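Local coordinates for polysaccharide biosynthesis protein CapD (Bacillus thuringiensis HD-771, PDB 6BWC) that binds NADP and UDP-N-acetylglucosamine and probably acts as a short-chain dehydrogenase-type enzyme in the biosynthesis of CMP-pseudaminic acid, at residues C[7-12]-C[76-81]; C[125-130]-C[167-172]; C[196-201]-C[235-240]. The protein carries 2 engineered substitutions. All coordinates share one frame; numbering follows the deposited sequence.

Contact 1 (C[7-12]-C[76-81])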
loop_
_atom_site.group_PDB
_atom_site.type_symbol
_atom_site.label_atom_id
_atom_site.label_comp_id
_atom_site.label_asym_id
_atom_site.label_seq_id
_atom_site.Cartn_x
_atom_site.Cartn_y
_atom_site.Cartn_z
ATOM N N ASP C 7 34.587 -15.873 -7.205
ATOM C CA ASP C 7 34.182 -14.856 -8.143
ATOM C C ASP C 7 32.688 -14.735 -8.384
ATOM O O ASP C 7 32.257 -14.348 -9.470
ATOM C CB ASP C 7 34.955 -15.044 -9.442
ATOM C CG ASP C 7 35.966 -13.983 -9.621
ATOM O OD1 ASP C 7 36.942 -13.977 -8.816
ATOM O OD2 ASP C 7 35.737 -13.126 -10.522
ATOM N N LYS C 8 31.904 -15.050 -7.353
ATOM C CA LYS C 8 30.444 -14.880 -7.377
ATOM C C LYS C 8 29.997 -13.697 -6.491
ATOM O O LYS C 8 30.804 -13.076 -5.775
ATOM C CB LYS C 8 29.740 -16.184 -6.943
ATOM C CG LYS C 8 30.100 -17.411 -7.766
ATOM C CD LYS C 8 29.605 -17.319 -9.206
ATOM C CE LYS C 8 29.616 -18.691 -9.885
ATOM N NZ LYS C 8 29.826 -18.621 -11.363
ATOM N N ASN C 9 28.704 -13.393 -6.582
ATOM C CA ASN C 9 28.044 -12.355 -5.801
ATOM C C ASN C 9 27.078 -12.998 -4.805
ATOM O O ASN C 9 26.264 -13.846 -5.187
ATOM C CB ASN C 9 27.281 -11.439 -6.762
ATOM C CG ASN C 9 28.196 -10.757 -7.770
ATOM O OD1 ASN C 9 29.403 -10.863 -7.689
ATOM N ND2 ASN C 9 27.614 -10.034 -8.707
ATOM N N VAL C 10 27.151 -12.609 -3.534
ATOM C CA VAL C 10 26.381 -13.285 -2.486
ATOM C C VAL C 10 25.687 -12.293 -1.564
ATOM O O VAL C 10 26.325 -11.349 -1.087
ATOM C CB VAL C 10 27.298 -14.191 -1.643
ATOM C CG1 VAL C 10 26.525 -14.834 -0.487
ATOM C CG2 VAL C 10 27.953 -15.236 -2.539
ATOM N N LEU C 11 24.394 -12.530 -1.312
ATOM C CA LEU C 11 23.614 -11.782 -0.319
ATOM C C LEU C 11 23.363 -12.680 0.892
ATOM O O LEU C 11 22.824 -13.786 0.730
ATOM C CB LEU C 11 22.278 -11.342 -0.910
ATOM C CG LEU C 11 21.371 -10.435 -0.078
ATOM C CD1 LEU C 11 21.929 -9.033 0.131
ATOM C CD2 LEU C 11 20.023 -10.321 -0.764
ATOM N N ILE C 12 23.776 -12.226 2.086
ATOM C CA ILE C 12 23.390 -12.865 3.351
ATOM C C ILE C 12 22.400 -11.981 4.051
ATOM O O ILE C 12 22.783 -11.129 4.867
ATOM C CB ILE C 12 24.558 -13.108 4.322
ATOM C CG1 ILE C 12 25.729 -13.790 3.625
ATOM C CG2 ILE C 12 24.080 -13.988 5.467
ATOM C CD1 ILE C 12 26.955 -13.887 4.507
ATOM N N MET C 76 19.294 -7.631 -4.041
ATOM C CA MET C 76 19.509 -8.822 -4.898
ATOM C C MET C 76 20.032 -8.581 -6.335
ATOM O O MET C 76 20.284 -9.540 -7.075
ATOM C CB MET C 76 18.223 -9.662 -4.988
ATOM C CG MET C 76 17.904 -10.419 -3.721
ATOM S SD MET C 76 16.575 -11.580 -4.001
ATOM C CE MET C 76 16.109 -11.854 -2.293
ATOM N N GLU C 77 20.170 -7.330 -6.733
ATOM C CA GLU C 77 20.530 -7.018 -8.105
ATOM C C GLU C 77 21.799 -7.763 -8.525
ATOM O O GLU C 77 22.829 -7.715 -7.837
ATOM C CB GLU C 77 20.654 -5.506 -8.298
ATOM C CG GLU C 77 21.425 -5.050 -9.525
ATOM C CD GLU C 77 22.924 -4.862 -9.275
ATOM O OE1 GLU C 77 23.695 -5.109 -10.227
ATOM O OE2 GLU C 77 23.348 -4.447 -8.165
ATOM N N ASN C 78 21.667 -8.491 -9.638
ATOM C CA ASN C 78 22.760 -9.234 -10.263
ATOM C C ASN C 78 23.510 -10.183 -9.294
ATOM O O ASN C 78 24.671 -10.534 -9.518
ATOM C CB ASN C 78 23.677 -8.235 -11.013
ATOM C CG ASN C 78 24.959 -8.857 -11.559
ATOM O OD1 ASN C 78 24.926 -9.741 -12.405
ATOM N ND2 ASN C 78 26.088 -8.395 -11.063
ATOM N N ILE C 79 22.798 -10.648 -8.265
ATOM C CA ILE C 79 23.355 -11.564 -7.267
ATOM C C ILE C 79 23.060 -13.013 -7.610
ATOM O O ILE C 79 22.043 -13.324 -8.228
ATOM C CB ILE C 79 22.955 -11.163 -5.821
ATOM C CG1 ILE C 79 24.191 -10.543 -5.182
ATOM C CG2 ILE C 79 22.489 -12.331 -4.958
ATOM C CD1 ILE C 79 23.898 -9.690 -3.995
ATOM N N ASP C 80 23.990 -13.878 -7.227
ATOM C CA ASP C 80 23.960 -15.264 -7.594
ATOM C C ASP C 80 23.430 -16.151 -6.476
ATOM O O ASP C 80 22.669 -17.072 -6.762
ATOM C CB ASP C 80 25.350 -15.709 -8.033
ATOM C CG ASP C 80 25.787 -15.048 -9.337
ATOM O OD1 ASP C 80 24.960 -14.916 -10.279
ATOM O OD2 ASP C 80 26.977 -14.665 -9.429
ATOM N N TYR C 81 23.789 -15.886 -5.217
ATOM C CA TYR C 81 23.429 -16.797 -4.100
ATOM C C TYR C 81 22.900 -16.040 -2.884
ATOM O O TYR C 81 23.613 -15.249 -2.280
ATOM C CB TYR C 81 24.641 -17.668 -3.711
ATOM C CG TYR C 81 25.187 -18.514 -4.849
ATOM C CD1 TYR C 81 24.541 -19.655 -5.254
ATOM C CD2 TYR C 81 26.348 -18.147 -5.521
ATOM C CE1 TYR C 81 25.022 -20.417 -6.309
ATOM C CE2 TYR C 81 26.839 -18.897 -6.571
ATOM C CZ TYR C 81 26.171 -20.029 -6.969
ATOM O OH TYR C 81 26.656 -20.765 -8.018
#
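Lys8 lays its aliphatic chain by the rim of the Tyr81 ring, with CG 3.8 Å from CE2 of Tyr81 and CB lying at the ring edge, in its plane. CD of the same lysine comes near OD2 of Asp80, the two side chains crossing at about a right angle. The charged ends of this pair do not meet; OD1 of Asp80 instead forms a salt bridge with Lys122. At Asn9 both the backbone and the side chain take part. Its carbonyl oxygen accepts from two successive amides, Asp80 N at 3.1 Å and Tyr81 N at 3.2 Å. Its chi1 of -61° places CG anti to the carbonyl carbon, and from there ND2 donates to the carbonyl O of Asn78 at 3.1 Å, which ties it to the type II turn from Met76 to Ile79. CB of Asn9 also packs on CG1 of Ile79. Val10 pairs with Tyr81 in a parallel bridge: its CG2 borders the ring edge, and its CA makes a CA-H...O contact with Tyr81 O. That oxygen also receives Leu11 N at 3.0 Å. The side chain of Leu11 then turns to the apolar side, its CD2 meeting CG of Met76 at 3.6 Å and its CB lying by CD1 of Ile79, while Met76 continues onto helix 98-118. Strand 81-84, the fourth, thus lies beside strand 9-13, the first, in the order 3-2-1-4-5-6-7; they are neighbours where the strand order reverses direction, the crossover point of a Rossmann fold.

Contact 2 (C[125-130]-C[167-172]). Engineered in segment 125-130: Asn130 (natural residue Asp). With NAP (NADP nicotinamide-adenine-dinucleotide phosphate), chain N.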
loop_
_atom_site.group_PDB
_atom_site.type_symbol
_atom_site.label_atom_id
_atom_site.label_comp_id
_atom_site.label_asym_id
_atom_site.label_seq_id
_atom_site.Cartn_x
_atom_site.Cartn_y
_atom_site.Cartn_z
ATOM N N VAL C 125 18.722 -20.356 -0.023
ATOM C CA VAL C 125 18.629 -21.271 1.113
ATOM C C VAL C 125 17.884 -20.572 2.229
ATOM O O VAL C 125 18.358 -19.569 2.746
ATOM C CB VAL C 125 20.016 -21.702 1.602
ATOM C CG1 VAL C 125 19.920 -22.460 2.922
ATOM C CG2 VAL C 125 20.684 -22.561 0.530
ATOM N N PHE C 126 16.708 -21.089 2.561
ATOM C CA PHE C 126 15.965 -20.636 3.721
ATOM C C PHE C 126 16.448 -21.413 4.950
ATOM O O PHE C 126 16.767 -22.621 4.889
ATOM C CB PHE C 126 14.455 -20.822 3.527
ATOM C CG PHE C 126 13.635 -20.432 4.733
ATOM C CD1 PHE C 126 13.712 -19.145 5.249
ATOM C CD2 PHE C 126 12.776 -21.340 5.342
ATOM C CE1 PHE C 126 12.974 -18.766 6.358
ATOM C CE2 PHE C 126 12.031 -20.976 6.454
ATOM C CZ PHE C 126 12.140 -19.689 6.967
ATOM N N THR C 127 16.465 -20.711 6.068
ATOM C CA THR C 127 16.975 -21.228 7.304
ATOM C C THR C 127 15.777 -21.371 8.241
ATOM O O THR C 127 15.327 -20.390 8.858
ATOM C CB THR C 127 18.070 -20.270 7.783
ATOM O OG1 THR C 127 19.315 -20.707 7.236
ATOM C CG2 THR C 127 18.192 -20.236 9.227
ATOM N N SER C 128 15.243 -22.598 8.309
ATOM C CA SER C 128 14.093 -22.937 9.184
ATOM C C SER C 128 14.615 -23.461 10.495
ATOM O O SER C 128 15.828 -23.617 10.658
ATOM C CB SER C 128 13.185 -24.005 8.554
ATOM O OG SER C 128 12.023 -24.218 9.336
ATOM N N SER C 129 13.684 -23.722 11.417
ATOM C CA SER C 129 13.951 -24.418 12.683
ATOM C C SER C 129 13.259 -25.780 12.736
ATOM O O SER C 129 12.304 -26.032 12.006
ATOM C CB SER C 129 13.437 -23.580 13.842
ATOM O OG SER C 129 13.407 -24.346 15.035
ATOM N N ASN C 130 13.721 -26.646 13.640
ATOM C CA ASN C 130 13.014 -27.883 13.915
ATOM C C ASN C 130 11.723 -27.613 14.727
ATOM O O ASN C 130 10.937 -28.520 15.011
ATOM C CB ASN C 130 13.973 -29.011 14.432
ATOM C CG ASN C 130 14.620 -28.767 15.827
ATOM O OD1 ASN C 130 15.730 -29.251 16.077
ATOM N ND2 ASN C 130 13.935 -28.087 16.735
ATOM N N VAL C 167 16.995 -25.535 4.947
ATOM C CA VAL C 167 17.874 -26.224 5.877
ATOM C C VAL C 167 17.030 -26.240 7.159
ATOM O O VAL C 167 15.950 -25.655 7.142
ATOM C CB VAL C 167 19.208 -25.446 5.909
ATOM C CG1 VAL C 167 19.680 -25.114 7.293
ATOM C CG2 VAL C 167 20.259 -26.205 5.138
ATOM N N ARG C 168 17.429 -26.920 8.237
ATOM C CA ARG C 168 16.562 -26.983 9.435
ATOM C C ARG C 168 17.373 -27.255 10.688
ATOM O O ARG C 168 17.903 -28.347 10.891
ATOM C CB ARG C 168 15.466 -28.042 9.234
ATOM C CG ARG C 168 14.165 -27.866 10.025
ATOM C CD ARG C 168 13.284 -29.125 9.896
ATOM N NE ARG C 168 12.220 -29.059 8.875
ATOM C CZ ARG C 168 11.388 -30.061 8.546
ATOM N NH1 ARG C 168 11.469 -31.254 9.120
ATOM N NH2 ARG C 168 10.449 -29.884 7.634
ATOM N N PHE C 169 17.458 -26.237 11.528
ATOM C CA PHE C 169 18.397 -26.210 12.657
ATOM C C PHE C 169 17.761 -26.693 13.963
ATOM O O PHE C 169 16.530 -26.649 14.142
ATOM C CB PHE C 169 18.890 -24.762 12.941
ATOM C CG PHE C 169 19.660 -24.085 11.824
ATOM C CD1 PHE C 169 19.640 -22.698 11.736
ATOM C CD2 PHE C 169 20.418 -24.788 10.899
ATOM C CE1 PHE C 169 20.351 -22.025 10.753
ATOM C CE2 PHE C 169 21.133 -24.118 9.913
ATOM C CZ PHE C 169 21.092 -22.733 9.835
ATOM N N GLY C 170 18.626 -27.087 14.892
ATOM C CA GLY C 170 18.272 -27.117 16.310
ATOM C C GLY C 170 19.090 -26.094 17.054
ATOM O O GLY C 170 19.844 -25.352 16.455
ATOM N N ASN C 171 18.950 -26.070 18.370
ATOM C CA ASN C 171 19.463 -24.961 19.158
ATOM C C ASN C 171 20.912 -24.730 18.852
ATOM O O ASN C 171 21.716 -25.596 19.092
ATOM C CB ASN C 171 19.286 -25.204 20.660
ATOM C CG ASN C 171 17.835 -25.285 21.056
ATOM O OD1 ASN C 171 17.068 -26.047 20.460
ATOM N ND2 ASN C 171 17.442 -24.503 22.044
ATOM N N VAL C 172 21.234 -23.557 18.321
ATOM C CA VAL C 172 22.605 -23.238 17.916
ATOM C C VAL C 172 23.315 -22.625 19.096
ATOM O O VAL C 172 22.971 -21.536 19.520
ATOM C CB VAL C 172 22.655 -22.294 16.703
ATOM C CG1 VAL C 172 24.089 -22.161 16.191
ATOM C CG2 VAL C 172 21.755 -22.835 15.594
HETATM P PA NAP N . 20.091 -13.604 15.043
HETATM O O1A NAP N . 21.447 -13.572 15.688
HETATM O O2A NAP N . 18.996 -12.897 15.765
HETATM O O5B NAP N . 20.182 -13.061 13.548
HETATM C C5B NAP N . 19.059 -12.397 12.965
HETATM C C4B NAP N . 19.522 -11.579 11.764
HETATM O O4B NAP N . 18.438 -11.045 11.007
HETATM C C3B NAP N . 20.301 -10.378 12.227
HETATM O O3B NAP N . 21.257 -10.149 11.195
HETATM C C2B NAP N . 19.251 -9.300 12.314
HETATM O O2B NAP N . 19.897 -8.044 12.317
HETATM C C1B NAP N . 18.402 -9.614 11.081
HETATM N N9A NAP N . 16.961 -9.192 11.018
HETATM C C8A NAP N . 15.955 -9.333 11.930
HETATM N N7A NAP N . 14.758 -8.838 11.463
HETATM C C5A NAP N . 14.996 -8.376 10.223
HETATM C C6A NAP N . 14.228 -7.717 9.137
HETATM N N6A NAP N . 12.922 -7.438 9.260
HETATM N N1A NAP N . 14.863 -7.402 7.996
HETATM C C2A NAP N . 16.171 -7.651 7.809
HETATM N N3A NAP N . 16.938 -8.235 8.743
HETATM C C4A NAP N . 16.430 -8.616 9.941
HETATM O O3 NAP N . 19.600 -15.108 14.722
HETATM P PN NAP N . 20.511 -16.414 14.422
HETATM O O1N NAP N . 21.729 -16.076 13.573
HETATM O O2N NAP N . 20.659 -17.191 15.694
HETATM O O5D NAP N . 19.501 -17.307 13.580
HETATM C C5D NAP N . 19.434 -17.129 12.187
HETATM C C4D NAP N . 18.314 -17.985 11.604
HETATM O O4D NAP N . 18.447 -19.308 12.142
HETATM C C3D NAP N . 16.861 -17.548 11.860
HETATM O O3D NAP N . 16.146 -17.605 10.623
HETATM C C2D NAP N . 16.303 -18.558 12.835
HETATM O O2D NAP N . 14.913 -18.825 12.621
HETATM C C1D NAP N . 17.158 -19.791 12.540
HETATM N N1N NAP N . 17.310 -20.724 13.663
HETATM C C2N NAP N . 18.110 -20.369 14.681
HETATM C C3N NAP N . 18.331 -21.168 15.788
HETATM C C7N NAP N . 19.193 -20.755 16.930
HETATM O O7N NAP N . 19.182 -21.453 17.946
HETATM N N7N NAP N . 19.940 -19.649 16.883
HETATM C C4N NAP N . 17.690 -22.506 15.843
HETATM C C5N NAP N . 16.832 -22.787 14.687
HETATM C C6N NAP N . 16.690 -21.904 13.631
HETATM P P2B NAP N . 19.138 -6.705 12.796
HETATM O O1X NAP N . 20.331 -5.775 12.899
HETATM O O2X NAP N . 18.235 -6.304 11.649
HETATM O O3X NAP N . 18.401 -7.046 14.113
#
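Two adjacent parallel strands of a Rossmann beta-alpha-beta unit, 123-129 and 163-169 joined through helix 138-156, meet here and line both the NADP and the UDP-sugar pockets. Backbone bonds alternate between them: Val167 N donates to Phe126 O, Ser128 N weakly to Val167 O, and Phe169 N to Ser128 O. Asn130 N closes the series on Phe169 O at 2.9 Å. The pairing runs to the C-terminal ends; the short segments 125-129 and 167-169 cross at -36°. Ser128 and Arg168 share one face of the sheet. With chi1 at -154°, CG of Arg168 is anti to the backbone N and passes 3.3 Å from Ser129 O; its guanidinium goes on to salt bridges with Glu147 and Glu280, and Ser128 OG is also hydrogen-bonded to Glu147. Thr127, Ser129 and Phe169 on the opposite face meet the cofactor, while Val167 packs against helix 207-220. CB of Phe169 lies 3.3 Å from C5N of the nicotinamide, and the phenyl ring presents its edge to the cofactor, O4D of the ribose lying in its plane. CB of Ser129 touches the same C5N at 3.6 Å. Beyond Gly170, whose carbonyl O is near C4N, Val172 N donates to the carboxamide oxygen O7N at 3.0 Å and 177°, an almost straight bond that should fix the rotation of the carboxamide. The engineered Asn130 rests OD1 by CA of Gly170, and its ND2 bonds weakly to the UDP-sugar. Ser129 OG bonds to the sugar O4', and its side chain also touches Tyr139, whose spacing from Lys143 recalls the Tyr-x-x-x-Lys pattern of short-chain dehydrogenases; a serine at this strand end, facing nicotinamide and substrate, is consistent with the active-site layout of that family.

Contact 3 (C[196-201]-C[235-240]). With UD1 (uridine-diphosphate-N-acetylglucosamine), chain O.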
loop_
_atom_site.group_PDB
_atom_site.type_symbol
_atom_site.label_atom_id
_atom_site.label_comp_id
_atom_site.label_asym_id
_atom_site.label_seq_id
_atom_site.Cartn_x
_atom_site.Cartn_y
_atom_site.Cartn_z
ATOM N N THR C 196 13.240 -22.739 33.374
ATOM C CA THR C 196 11.872 -22.945 32.896
ATOM C C THR C 196 11.370 -24.284 33.455
ATOM O O THR C 196 10.477 -24.315 34.299
ATOM C CB THR C 196 11.780 -22.924 31.339
ATOM O OG1 THR C 196 12.768 -23.813 30.765
ATOM C CG2 THR C 196 11.967 -21.476 30.770
ATOM N N ASP C 197 11.978 -25.384 33.029
ATOM C CA ASP C 197 11.495 -26.710 33.381
ATOM C C ASP C 197 12.609 -27.694 33.032
ATOM O O ASP C 197 12.870 -27.944 31.857
ATOM C CB ASP C 197 10.212 -26.969 32.591
ATOM C CG ASP C 197 9.634 -28.339 32.813
ATOM O OD1 ASP C 197 10.391 -29.304 33.063
ATOM O OD2 ASP C 197 8.392 -28.447 32.691
ATOM N N LEU C 198 13.266 -28.246 34.049
ATOM C CA LEU C 198 14.526 -28.983 33.851
ATOM C C LEU C 198 14.370 -30.238 33.007
ATOM O O LEU C 198 15.290 -30.650 32.299
ATOM C CB LEU C 198 15.168 -29.329 35.201
ATOM C CG LEU C 198 15.602 -28.104 36.009
ATOM C CD1 LEU C 198 15.924 -28.444 37.459
ATOM C CD2 LEU C 198 16.773 -27.410 35.323
ATOM N N SER C 199 13.178 -30.812 33.056
ATOM C CA SER C 199 12.820 -31.980 32.245
ATOM C C SER C 199 12.848 -31.803 30.723
ATOM O O SER C 199 12.746 -32.792 30.002
ATOM C CB SER C 199 11.421 -32.470 32.646
ATOM O OG SER C 199 10.582 -32.545 31.515
ATOM N N MET C 200 12.906 -30.565 30.236
ATOM C CA MET C 200 12.937 -30.297 28.794
ATOM C C MET C 200 14.245 -30.820 28.177
ATOM O O MET C 200 15.322 -30.752 28.795
ATOM C CB MET C 200 12.808 -28.789 28.511
ATOM C CG MET C 200 11.481 -28.151 28.884
ATOM S SD MET C 200 11.714 -26.382 29.150
ATOM C CE MET C 200 10.512 -25.761 27.990
ATOM N N SER C 201 14.136 -31.338 26.965
ATOM C CA SER C 201 15.260 -31.873 26.230
ATOM C C SER C 201 15.295 -31.092 24.925
ATOM O O SER C 201 14.273 -30.527 24.542
ATOM C CB SER C 201 15.059 -33.381 26.001
ATOM O OG SER C 201 13.913 -33.668 25.191
ATOM N N SER C 235 19.871 -32.603 27.641
ATOM C CA SER C 235 18.994 -32.397 28.771
ATOM C C SER C 235 19.280 -31.013 29.317
ATOM O O SER C 235 20.429 -30.561 29.338
ATOM C CB SER C 235 19.224 -33.452 29.849
ATOM O OG SER C 235 18.894 -32.944 31.140
ATOM N N LEU C 236 18.226 -30.338 29.748
ATOM C CA LEU C 236 18.364 -29.016 30.332
ATOM C C LEU C 236 18.791 -29.147 31.779
ATOM O O LEU C 236 19.335 -28.198 32.342
ATOM C CB LEU C 236 17.042 -28.245 30.236
ATOM C CG LEU C 236 17.031 -26.811 30.768
ATOM C CD1 LEU C 236 18.140 -25.985 30.127
ATOM C CD2 LEU C 236 15.675 -26.188 30.520
ATOM N N ASN C 237 18.524 -30.313 32.381
ATOM C CA ASN C 237 18.959 -30.621 33.752
ATOM C C ASN C 237 20.485 -30.597 33.778
ATOM O O ASN C 237 21.089 -29.837 34.529
ATOM C CB ASN C 237 18.402 -31.998 34.225
ATOM C CG ASN C 237 18.041 -32.024 35.727
ATOM O OD1 ASN C 237 18.659 -31.348 36.574
ATOM N ND2 ASN C 237 17.029 -32.819 36.063
ATOM N N ASP C 238 21.088 -31.400 32.905
ATOM C CA ASP C 238 22.550 -31.465 32.765
ATOM C C ASP C 238 23.062 -30.059 32.460
ATOM O O ASP C 238 24.029 -29.595 33.093
ATOM C CB ASP C 238 23.013 -32.462 31.665
ATOM C CG ASP C 238 22.416 -33.891 31.822
ATOM O OD1 ASP C 238 22.393 -34.621 30.799
ATOM O OD2 ASP C 238 21.965 -34.262 32.937
ATOM N N LEU C 239 22.393 -29.365 31.533
ATOM C CA LEU C 239 22.838 -28.036 31.106
ATOM C C LEU C 239 22.914 -27.013 32.240
ATOM O O LEU C 239 23.911 -26.278 32.358
ATOM C CB LEU C 239 21.949 -27.479 29.991
ATOM C CG LEU C 239 22.247 -26.036 29.507
ATOM C CD1 LEU C 239 23.717 -25.802 29.166
ATOM C CD2 LEU C 239 21.392 -25.712 28.294
ATOM N N SER C 240 21.861 -26.953 33.054
ATOM C CA SER C 240 21.811 -25.981 34.130
ATOM C C SER C 240 22.917 -26.292 35.124
ATOM O O SER C 240 23.663 -25.390 35.504
ATOM C CB SER C 240 20.441 -25.940 34.797
ATOM O OG SER C 240 20.020 -27.233 35.160
HETATM C "C1'" UD1 O . 16.083 -21.865 19.969
HETATM C "C2'" UD1 O . 15.832 -20.825 18.891
HETATM C "C3'" UD1 O . 14.599 -21.166 18.056
HETATM C "C4'" UD1 O . 14.620 -22.612 17.569
HETATM C "C5'" UD1 O . 15.113 -23.601 18.644
HETATM C "C6'" UD1 O . 15.448 -24.951 17.997
HETATM C "C7'" UD1 O . 16.685 -18.715 19.830
HETATM C "C8'" UD1 O . 16.331 -17.504 20.669
HETATM N "N2'" UD1 O . 15.667 -19.509 19.481
HETATM O "O1'" UD1 O . 14.943 -21.977 20.805
HETATM O "O3'" UD1 O . 14.525 -20.249 16.946
HETATM O "O4'" UD1 O . 13.334 -23.011 17.133
HETATM O "O5'" UD1 O . 16.268 -23.110 19.358
HETATM O "O6'" UD1 O . 15.076 -26.046 18.838
HETATM O "O7'" UD1 O . 17.860 -18.952 19.555
HETATM N N1 UD1 O . 15.362 -21.623 29.307
HETATM C C2 UD1 O . 15.505 -21.458 30.718
HETATM N N3 UD1 O . 15.559 -20.222 31.240
HETATM C C4 UD1 O . 15.481 -19.122 30.464
HETATM C C5 UD1 O . 15.360 -19.237 29.102
HETATM C C6 UD1 O . 15.319 -20.502 28.536
HETATM O O2 UD1 O . 15.563 -22.434 31.487
HETATM O O4 UD1 O . 15.540 -17.982 30.952
HETATM C C1B UD1 O . 15.274 -22.966 28.694
HETATM C C2B UD1 O . 14.149 -23.152 27.674
HETATM O "O2'" UD1 O . 12.927 -23.548 28.282
HETATM C C3B UD1 O . 14.700 -24.173 26.699
HETATM C C4B UD1 O . 16.188 -23.902 26.757
HETATM O O4B UD1 O . 16.454 -23.187 27.963
HETATM O O3B UD1 O . 14.489 -25.539 27.072
HETATM C C5B UD1 O . 16.702 -23.095 25.576
HETATM O O5B UD1 O . 16.140 -21.777 25.475
HETATM P PA UD1 O . 16.745 -20.876 24.290
HETATM O O1A UD1 O . 16.364 -19.421 24.409
HETATM O O2A UD1 O . 18.228 -21.184 24.064
HETATM O O3A UD1 O . 16.221 -21.534 22.912
HETATM P PB UD1 O . 14.880 -22.294 22.415
HETATM O O1B UD1 O . 13.656 -21.545 22.901
HETATM O O2B UD1 O . 14.888 -23.804 22.617
#
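Leu236 holds CG anti to its backbone N (chi1 -178°), and from there its CD2 branch reaches Asp197 O and lies 4.2 Å from SD of Met200. Leu198 sets CG anti to its carbonyl carbon (chi1 -64°), and its CD2 goes on to CB and OG of Ser240, one turn on from Leu236. The Leu198 and Asn237 side chains cross at about a right angle, CB of Leu198 lying by CG and ND2. Nearer the backbone, CB of Leu236 is 3.6 Å from the carbonyl O of Leu198. A backbone bond secures the join between the type I turn from Asp197 to Met200 and the start of helix 236-251: Leu236 N donates to Met200 O at 3.1 Å. Ser235 is the N-cap, its OG accepting from Asp238 N at 3.2 Å and weakly from Asn237 N. Just before the turn, Thr196 donates its N to O2 of the uracil at 3.0 Å and 165°, and its OG1 stands near both O2 and the ribose O2'. A main-chain amide gripping the O2 carbonyl, with the Thr196 hydroxyl beside it, implies that uridine is held by directional polar contacts, complemented by van der Waals contact of Met200 and Leu236 with the ribose oxygens.

In the fold
The three contacts follow one another along the chain and serve different parts of one enzyme. Contacts 1 and 2 both belong to the large sheet, their centres 22 Å apart and their nearest atoms about 7 Å apart; contact 1 stays back from the cofactor, the Leu11 side chain being about 10 Å from NADP, while contact 2 touches the nicotinamide end directly. The bound UDP-N-acetylglucosamine links contacts 2 and 3, whose centres lie 21 Å apart: its sugar reaches Ser129, Asn130 and Asn171, and its uridine reaches Thr196, Met200 and Leu236. Contacts 1 and 3, 41 Å apart between centres, stand on opposite sides of the chain's centre.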